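STING-associated CdnE c-di-GMP synthase (Flavobacteriaceae, PDB 6WT8) synthesises the cyclic dinucleotide c-di-GMP, probably from two GTP molecules, as the signal-producing nucleotidyltransferase of a STING-containing CBASS antiphage defence system. Local coordinates at residues K72-L77 against V168-Y173; S80-V85 against Y160-S165. All coordinates share one frame; numbering follows the deposited sequence.

Contact 1 (K72-L77 against V168-Y173); sequences KVEAHL and VLSSTY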
ATOM      1  N   LYS A  72     -20.478   3.638   3.829  1.00 15.09           N
ATOM      2  CA  LYS A  72     -21.632   4.540   3.830  1.00 16.93           C
ATOM      3  C   LYS A  72     -21.631   5.415   2.583  1.00 17.85           C
ATOM      4  O   LYS A  72     -22.686   5.614   1.949  1.00 18.02           O
ATOM      5  CB  LYS A  72     -21.653   5.409   5.081  1.00 17.95           C
ATOM      6  CG  LYS A  72     -21.886   4.544   6.295  1.00 24.38           C
ATOM      7  CD  LYS A  72     -22.130   5.367   7.517  1.00 31.17           C
ATOM      8  CE  LYS A  72     -22.510   4.429   8.688  1.00 30.94           C
ATOM      9  NZ  LYS A  72     -22.993   5.216   9.883  1.00 38.18           N
ATOM     10  N   VAL A  73     -20.459   5.960   2.210  1.00 15.25           N
ATOM     11  CA  VAL A  73     -20.366   6.737   0.961  1.00 14.58           C
ATOM     12  C   VAL A  73     -20.757   5.878  -0.240  1.00 16.55           C
ATOM     13  O   VAL A  73     -21.497   6.333  -1.145  1.00 16.06           O
ATOM     14  CB  VAL A  73     -18.945   7.301   0.802  1.00 14.83           C
ATOM     15  CG1 VAL A  73     -18.792   8.067  -0.498  1.00 18.34           C
ATOM     16  CG2 VAL A  73     -18.648   8.259   1.954  1.00 16.45           C
ATOM     17  N   GLU A  74     -20.203   4.657  -0.316  1.00 14.28           N
ATOM     18  CA  GLU A  74     -20.520   3.758  -1.427  1.00 14.54           C
ATOM     19  C   GLU A  74     -22.019   3.561  -1.586  1.00 15.34           C
ATOM     20  O   GLU A  74     -22.514   3.557  -2.721  1.00 14.65           O
ATOM     21  CB  GLU A  74     -19.835   2.387  -1.198  1.00 14.27           C
ATOM     22  CG  GLU A  74     -20.188   1.449  -2.344  1.00 17.51           C
ATOM     23  CD  GLU A  74     -19.524   0.075  -2.254  1.00 20.32           C
ATOM     24  OE1 GLU A  74     -18.332  -0.022  -1.934  1.00 18.76           O
ATOM     25  OE2 GLU A  74     -20.219  -0.935  -2.555  1.00 22.10           O
ATOM     26  N   ALA A  75     -22.760   3.407  -0.484  1.00 14.85           N
ATOM     27  CA  ALA A  75     -24.200   3.151  -0.621  1.00 16.44           C
ATOM     28  C   ALA A  75     -24.892   4.303  -1.352  1.00 15.91           C
ATOM     29  O   ALA A  75     -25.764   4.084  -2.201  1.00 16.38           O
ATOM     30  CB  ALA A  75     -24.845   2.956   0.750  1.00 17.28           C
ATOM     31  N   HIS A  76     -24.496   5.543  -1.061  1.00 15.60           N
ATOM     32  CA  HIS A  76     -25.090   6.683  -1.769  1.00 15.13           C
ATOM     33  C   HIS A  76     -24.722   6.684  -3.251  1.00 14.10           C
ATOM     34  O   HIS A  76     -25.574   6.920  -4.128  1.00 16.97           O
ATOM     35  CB  HIS A  76     -24.634   7.992  -1.119  1.00 14.48           C
ATOM     36  CG  HIS A  76     -25.194   8.202   0.243  1.00 17.33           C
ATOM     37  ND1 HIS A  76     -26.533   8.477   0.451  1.00 23.67           N
ATOM     38  CD2 HIS A  76     -24.619   8.151   1.472  1.00 20.24           C
ATOM     39  CE1 HIS A  76     -26.761   8.574   1.756  1.00 27.29           C
ATOM     40  NE2 HIS A  76     -25.624   8.360   2.398  1.00 21.42           N
ATOM     41  N   LEU A  77     -23.436   6.454  -3.565  1.00 13.17           N
ATOM     42  CA  LEU A  77     -23.030   6.470  -4.951  1.00 13.25           C
ATOM     43  C   LEU A  77     -23.634   5.287  -5.699  1.00 15.49           C
ATOM     44  O   LEU A  77     -23.969   5.412  -6.875  1.00 13.34           O
ATOM     45  CB  LEU A  77     -21.502   6.411  -5.018  1.00 13.12           C
ATOM     46  CG  LEU A  77     -20.750   7.521  -4.323  1.00 12.12           C
ATOM     47  CD1 LEU A  77     -19.269   7.219  -4.399  1.00 15.09           C
ATOM     48  CD2 LEU A  77     -20.987   8.814  -5.163  1.00 15.07           C
ATOM     49  N   VAL A 168     -24.504  14.242  -5.835  1.00 16.68           N
ATOM     50  CA  VAL A 168     -25.077  13.345  -4.825  1.00 16.88           C
ATOM     51  C   VAL A 168     -24.401  13.550  -3.482  1.00 16.72           C
ATOM     52  O   VAL A 168     -25.065  13.655  -2.437  1.00 19.90           O
ATOM     53  CB  VAL A 168     -24.930  11.895  -5.302  1.00 21.42           C
ATOM     54  CG1 VAL A 168     -25.229  10.925  -4.144  1.00 31.67           C
ATOM     55  CG2 VAL A 168     -25.868  11.679  -6.412  1.00 27.42           C
ATOM     56  N   LEU A 169     -23.060  13.638  -3.491  1.00 16.96           N
ATOM     57  CA  LEU A 169     -22.368  13.734  -2.210  1.00 16.44           C
ATOM     58  C   LEU A 169     -22.623  15.086  -1.555  1.00 20.95           C
ATOM     59  O   LEU A 169     -22.775  15.176  -0.327  1.00 19.38           O
ATOM     60  CB  LEU A 169     -20.863  13.468  -2.424  1.00 17.17           C
ATOM     61  CG  LEU A 169     -20.578  12.021  -2.850  1.00 14.74           C
ATOM     62  CD1 LEU A 169     -19.118  11.912  -3.362  1.00 16.18           C
ATOM     63  CD2 LEU A 169     -20.830  11.005  -1.710  1.00 17.75           C
ATOM     64  N   SER A 170     -22.685  16.162  -2.355  1.00 18.32           N
ATOM     65  CA  SER A 170     -22.933  17.473  -1.773  1.00 17.50           C
ATOM     66  C   SER A 170     -24.332  17.584  -1.205  1.00 19.22           C
ATOM     67  O   SER A 170     -24.563  18.425  -0.330  1.00 22.63           O
ATOM     68  CB  SER A 170     -22.742  18.565  -2.826  1.00 20.30           C
ATOM     69  OG  SER A 170     -21.396  18.627  -3.213  1.00 22.48           O
ATOM     70  N   SER A 171     -25.284  16.836  -1.758  1.00 19.09           N
ATOM     71  CA  SER A 171     -26.638  16.878  -1.224  1.00 21.03           C
ATOM     72  C   SER A 171     -26.805  16.007   0.011  1.00 24.84           C
ATOM     73  O   SER A 171     -27.790  16.178   0.738  1.00 30.92           O
ATOM     74  CB  SER A 171     -27.639  16.465  -2.305  1.00 26.13           C
ATOM     75  OG  SER A 171     -27.593  15.105  -2.598  1.00 45.65           O
ATOM     76  N   THR A 172     -25.852  15.121   0.297  1.00 21.34           N
ATOM     77  CA  THR A 172     -25.891  14.161   1.398  1.00 23.12           C
ATOM     78  C   THR A 172     -25.049  14.605   2.578  1.00 25.09           C
ATOM     79  O   THR A 172     -25.487  14.505   3.731  1.00 27.04           O
ATOM     80  CB  THR A 172     -25.378  12.796   0.921  1.00 22.53           C
ATOM     81  OG1 THR A 172     -26.176  12.326  -0.160  1.00 26.53           O
ATOM     82  CG2 THR A 172     -25.386  11.769   2.065  1.00 22.69           C
ATOM     83  N   TYR A 173     -23.874  15.159   2.315  1.00 20.27           N
ATOM     84  CA  TYR A 173     -22.915  15.494   3.355  1.00 20.83           C
ATOM     85  C   TYR A 173     -22.703  16.998   3.418  1.00 24.91           C
ATOM     86  O   TYR A 173     -22.582  17.667   2.385  1.00 24.60           O
ATOM     87  CB  TYR A 173     -21.560  14.775   3.101  1.00 21.52           C
ATOM     88  CG  TYR A 173     -21.687  13.274   3.158  1.00 20.85           C
ATOM     89  CD1 TYR A 173     -21.736  12.615   4.390  1.00 21.48           C
ATOM     90  CD2 TYR A 173     -21.855  12.521   1.996  1.00 20.23           C
ATOM     91  CE1 TYR A 173     -21.899  11.239   4.449  1.00 19.98           C
ATOM     92  CE2 TYR A 173     -21.980  11.101   2.059  1.00 17.33           C
ATOM     93  CZ  TYR A 173     -22.027  10.495   3.293  1.00 19.08           C
ATOM     94  OH  TYR A 173     -22.201   9.127   3.331  1.00 18.77           O
TER
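The His76 ring carries Thr172 on one face and the phenol oxygen of Tyr173 at its edge. Methyl CG2 of Thr172 sits 3.5 Å from the centroid of the imidazole and 16° off its normal, a CH-pi contact displaced toward the NE2 side. Near the plane of the same ring, Tyr173 OH lies 3.2 Å from His76 CD2. The two aromatic planes are almost perpendicular, at 86°, but the rings meet obliquely. Thr172 CG2 also covers one face of the Tyr173 ring near its rim, so a single methyl touches both aromatics. It is aimed there because CG2 stands anti to the backbone N, which turns OG1 back along the helix to Val168 O, 2.9 Å away. That carbonyl takes Ser171 OG from the opposite face of its plane, so both hydroxyls are tied to one carbonyl in the C-terminal part of helix 154-172.

On the side facing the sheet the contact is aliphatic. Val73 CG1 meets Leu169 CD2 at 3.8 Å, and Leu77 CD2 rests 4.0 Å from Leu169 CG, each pair crossing at about a right angle. Val73, Leu77 and Leu169 are buried against the mixed sheet, through Val188, Leu107 and Ile184 among others, consistent with the nucleotidyltransferase core expected of a CD-NTase. An alanine in place of His76 would probably take from the Thr172 methyl its imidazole partner and from the Tyr173 hydroxyl the CD2 edge beside it, opening a gap on the side away from the sheet. Two short helical segments, their axes at 120°, are thus joined by apolar and aromatic contact, while the serine and threonine hydroxyls bond to a carbonyl of their own segment.

Contact 2 (S80-V85 against Y160-S165); sequences SHGNLV and YVRLKS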
ATOM      1  N   SER A  80     -27.187   6.025  -6.624  1.00 15.61           N
ATOM      2  CA  SER A  80     -27.210   7.031  -7.689  1.00 13.85           C
ATOM      3  C   SER A  80     -26.854   6.460  -9.050  1.00 15.29           C
ATOM      4  O   SER A  80     -27.540   6.770 -10.039  1.00 16.47           O
ATOM      5  CB  SER A  80     -26.251   8.177  -7.287  1.00 16.17           C
ATOM      6  OG  SER A  80     -25.957   9.007  -8.388  1.00 18.41           O
ATOM      7  N   HIS A  81     -25.755   5.686  -9.152  1.00 14.04           N
ATOM      8  CA  HIS A  81     -25.254   5.318 -10.467  1.00 13.25           C
ATOM      9  C   HIS A  81     -24.430   4.044 -10.408  1.00 13.33           C
ATOM     10  O   HIS A  81     -23.517   3.845 -11.230  1.00 14.99           O
ATOM     11  CB  HIS A  81     -24.427   6.481 -11.061  1.00 12.90           C
ATOM     12  CG  HIS A  81     -23.342   6.989 -10.156  1.00 15.01           C
ATOM     13  ND1 HIS A  81     -23.498   8.087  -9.328  1.00 15.29           N
ATOM     14  CD2 HIS A  81     -22.084   6.539  -9.959  1.00 15.76           C
ATOM     15  CE1 HIS A  81     -22.383   8.271  -8.642  1.00 15.55           C
ATOM     16  NE2 HIS A  81     -21.501   7.357  -9.009  1.00 14.66           N
ATOM     17  N   GLY A  82     -24.819   3.160  -9.476  1.00 13.61           N
ATOM     18  CA  GLY A  82     -24.160   1.856  -9.391  1.00 13.64           C
ATOM     19  C   GLY A  82     -24.260   1.038 -10.664  1.00 13.36           C
ATOM     20  O   GLY A  82     -23.432   0.138 -10.894  1.00 15.45           O
ATOM     21  N   ASN A  83     -25.228   1.346 -11.519  1.00 13.56           N
ATOM     22  CA  ASN A  83     -25.404   0.652 -12.780  1.00 14.55           C
ATOM     23  C   ASN A  83     -24.288   0.965 -13.764  1.00 17.63           C
ATOM     24  O   ASN A  83     -24.227   0.318 -14.813  1.00 16.68           O
ATOM     25  CB  ASN A  83     -26.772   0.977 -13.401  1.00 15.76           C
ATOM     26  CG  ASN A  83     -27.008   2.498 -13.561  1.00 13.94           C
ATOM     27  OD1 ASN A  83     -26.899   3.234 -12.563  1.00 16.83           O
ATOM     28  ND2 ASN A  83     -27.310   2.957 -14.804  1.00 15.68           N
ATOM     29  N   LEU A  84     -23.456   1.974 -13.478  1.00 15.26           N
ATOM     30  CA  LEU A  84     -22.377   2.364 -14.387  1.00 16.33           C
ATOM     31  C   LEU A  84     -20.988   2.050 -13.863  1.00 14.34           C
ATOM     32  O   LEU A  84     -20.018   2.178 -14.622  1.00 15.92           O
ATOM     33  CB  LEU A  84     -22.446   3.888 -14.674  1.00 16.55           C
ATOM     34  CG  LEU A  84     -23.737   4.328 -15.417  1.00 20.14           C
ATOM     35  CD1 LEU A  84     -23.631   5.858 -15.679  1.00 23.36           C
ATOM     36  CD2 LEU A  84     -23.905   3.625 -16.735  1.00 22.77           C
ATOM     37  N   VAL A  85     -20.850   1.637 -12.596  1.00 12.93           N
ATOM     38  CA  VAL A  85     -19.539   1.496 -11.996  1.00 12.70           C
ATOM     39  C   VAL A  85     -19.474   0.254 -11.107  1.00 14.16           C
ATOM     40  O   VAL A  85     -20.485  -0.245 -10.585  1.00 15.96           O
ATOM     41  CB  VAL A  85     -19.182   2.734 -11.133  1.00 13.88           C
ATOM     42  CG1 VAL A  85     -19.041   3.979 -11.983  1.00 15.29           C
ATOM     43  CG2 VAL A  85     -20.183   2.934  -9.964  1.00 14.15           C
ATOM     44  N   TYR A 160     -19.267  12.390 -16.520  1.00 15.15           N
ATOM     45  CA  TYR A 160     -20.613  12.263 -15.982  1.00 16.82           C
ATOM     46  C   TYR A 160     -20.606  11.690 -14.577  1.00 14.35           C
ATOM     47  O   TYR A 160     -21.275  12.223 -13.679  1.00 14.94           O
ATOM     48  CB  TYR A 160     -21.416  11.377 -16.935  1.00 17.50           C
ATOM     49  CG  TYR A 160     -22.761  11.002 -16.449  1.00 15.10           C
ATOM     50  CD1 TYR A 160     -23.745  11.958 -16.200  1.00 17.81           C
ATOM     51  CD2 TYR A 160     -23.077   9.659 -16.252  1.00 19.49           C
ATOM     52  CE1 TYR A 160     -24.981  11.584 -15.755  1.00 17.83           C
ATOM     53  CE2 TYR A 160     -24.310   9.277 -15.821  1.00 23.61           C
ATOM     54  CZ  TYR A 160     -25.265  10.225 -15.565  1.00 20.92           C
ATOM     55  OH  TYR A 160     -26.503   9.830 -15.139  1.00 21.17           O
ATOM     56  N   VAL A 161     -19.896  10.566 -14.381  1.00 13.59           N
ATOM     57  CA  VAL A 161     -19.868   9.959 -13.050  1.00 13.18           C
ATOM     58  C   VAL A 161     -19.215  10.901 -12.041  1.00 12.73           C
ATOM     59  O   VAL A 161     -19.719  11.075 -10.918  1.00 14.49           O
ATOM     60  CB  VAL A 161     -19.151   8.601 -13.120  1.00 14.03           C
ATOM     61  CG1 VAL A 161     -18.831   8.096 -11.719  1.00 14.99           C
ATOM     62  CG2 VAL A 161     -20.046   7.585 -13.827  1.00 15.61           C
ATOM     63  N   ARG A 162     -18.131  11.586 -12.433  1.00 13.39           N
ATOM     64  CA  ARG A 162     -17.533  12.564 -11.514  1.00 14.45           C
ATOM     65  C   ARG A 162     -18.521  13.653 -11.102  1.00 13.79           C
ATOM     66  O   ARG A 162     -18.648  13.965  -9.917  1.00 14.90           O
ATOM     67  CB  ARG A 162     -16.286  13.169 -12.150  1.00 16.45           C
ATOM     68  CG  ARG A 162     -15.706  14.438 -11.405  1.00 17.73           C
ATOM     69  CD  ARG A 162     -15.173  14.083 -10.021  1.00 16.15           C
ATOM     70  NE  ARG A 162     -14.906  15.321  -9.260  1.00 18.23           N
ATOM     71  CZ  ARG A 162     -13.725  15.720  -8.770  1.00 20.15           C
ATOM     72  NH1 ARG A 162     -12.643  14.962  -8.921  1.00 22.76           N
ATOM     73  NH2 ARG A 162     -13.659  16.847  -8.091  1.00 20.29           N
ATOM     74  N   LEU A 163     -19.205  14.251 -12.072  1.00 13.51           N
ATOM     75  CA  LEU A 163     -20.103  15.368 -11.737  1.00 13.60           C
ATOM     76  C   LEU A 163     -21.343  14.880 -11.006  1.00 14.23           C
ATOM     77  O   LEU A 163     -21.818  15.546 -10.060  1.00 15.93           O
ATOM     78  CB  LEU A 163     -20.490  16.160 -13.015  1.00 17.39           C
ATOM     79  CG  LEU A 163     -19.282  16.830 -13.699  1.00 19.45           C
ATOM     80  CD1 LEU A 163     -19.747  17.510 -14.976  1.00 19.21           C
ATOM     81  CD2 LEU A 163     -18.664  17.865 -12.778  1.00 23.96           C
ATOM     82  N   LYS A 164     -21.873  13.724 -11.408  1.00 13.61           N
ATOM     83  CA  LYS A 164     -23.025  13.175 -10.710  1.00 14.85           C
ATOM     84  C   LYS A 164     -22.680  12.860  -9.259  1.00 14.41           C
ATOM     85  O   LYS A 164     -23.476  13.129  -8.346  1.00 15.76           O
ATOM     86  CB  LYS A 164     -23.504  11.940 -11.450  1.00 15.01           C
ATOM     87  CG  LYS A 164     -24.804  11.347 -10.946  1.00 18.69           C
ATOM     88  CD  LYS A 164     -25.181  10.306 -12.008  1.00 20.83           C
ATOM     89  CE  LYS A 164     -26.594   9.766 -11.834  1.00 23.70           C
ATOM     90  NZ  LYS A 164     -27.599  10.809 -12.200  1.00 21.03           N
ATOM     91  N   SER A 165     -21.466  12.357  -9.040  1.00 12.87           N
ATOM     92  CA  SER A 165     -21.019  12.098  -7.671  1.00 14.42           C
ATOM     93  C   SER A 165     -20.881  13.367  -6.856  1.00 14.25           C
ATOM     94  O   SER A 165     -21.218  13.388  -5.655  1.00 14.93           O
ATOM     95  CB  SER A 165     -19.651  11.371  -7.741  1.00 14.12           C
ATOM     96  OG  SER A 165     -19.797  10.109  -8.349  1.00 12.83           O
TER
HETATM   97  O   HOH W   1     -29.653   8.398 -10.862  1.00 22.77           O
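His81 lies across Val161, Lys164 and Ser165, its imidazole approached obliquely by all three. Ser165 OG comes to 3.2 Å from His81 CE1, while Val161 CG1 packs 3.9 Å from His81 NE2. The aliphatic part of Lys164 runs past the ring in the opposite direction, with CD beside ND1, and its CE reaches 3.6 Å from Ser80 OG. Farther along, Leu84 CD1 meets the edge of the Tyr160 ring in its plane, 3.5 Å from CE2, and Val85 CG1 closes on Val161 CG1.

Segment 80-85 carries the chain from the end region of helix 60-81 through a turn into strand 85-90, so the contact fastens to helix 154-172 a helix-to-strand connection of what is probably the nucleotidyltransferase core, as in other CD-NTases. Leu84 also pairs through its backbone with Asn112 at the end of the neighbouring strand.

A second shell sets the first. His81 CG stands between the backbone N and the carbonyl carbon (chi1 53°), which brings ND1 to Ser80 OG, 2.8 Å away, in a hydrogen bond that either atom could donate. The second ring nitrogen, NE2, bonds to Gln109 OE1, and these two bonds hold the imidazole against rotation. The amide nitrogen of Gln109 donates to Ser165 OG, whose own hydroxyl gives its proton to Val161 O at 2.7 Å, from above the carbonyl plane. Toward the outside, Lys164 bends at its last torsion (chi4 71°), and NZ makes weak bonds to Tyr160 OH and to a water that donates to Ser80 O at 2.8 Å.

From the N terminus, the chain first passes through both early segments on helix 60-81 and the turn after it: 72-77, then 80-85. It next builds strands 85-90, 106-112 and 114-117 and two helices before helix 154-172 returns. There 160-165 meets 80-85 first, closing the inner loop of contact 2, and 168-173 meets 72-77 afterward, closing the outer loop of contact 1. The loops therefore nest without crossing, in keeping with helix segments that run in roughly opposing directions. With centres about 11 Å apart the contacts adjoin, Val168 CG2 lying 3.3 Å from Ser80 OG. Together they hold the two helices to each other over the sheet, and strand 106-112 is touched from both contacts.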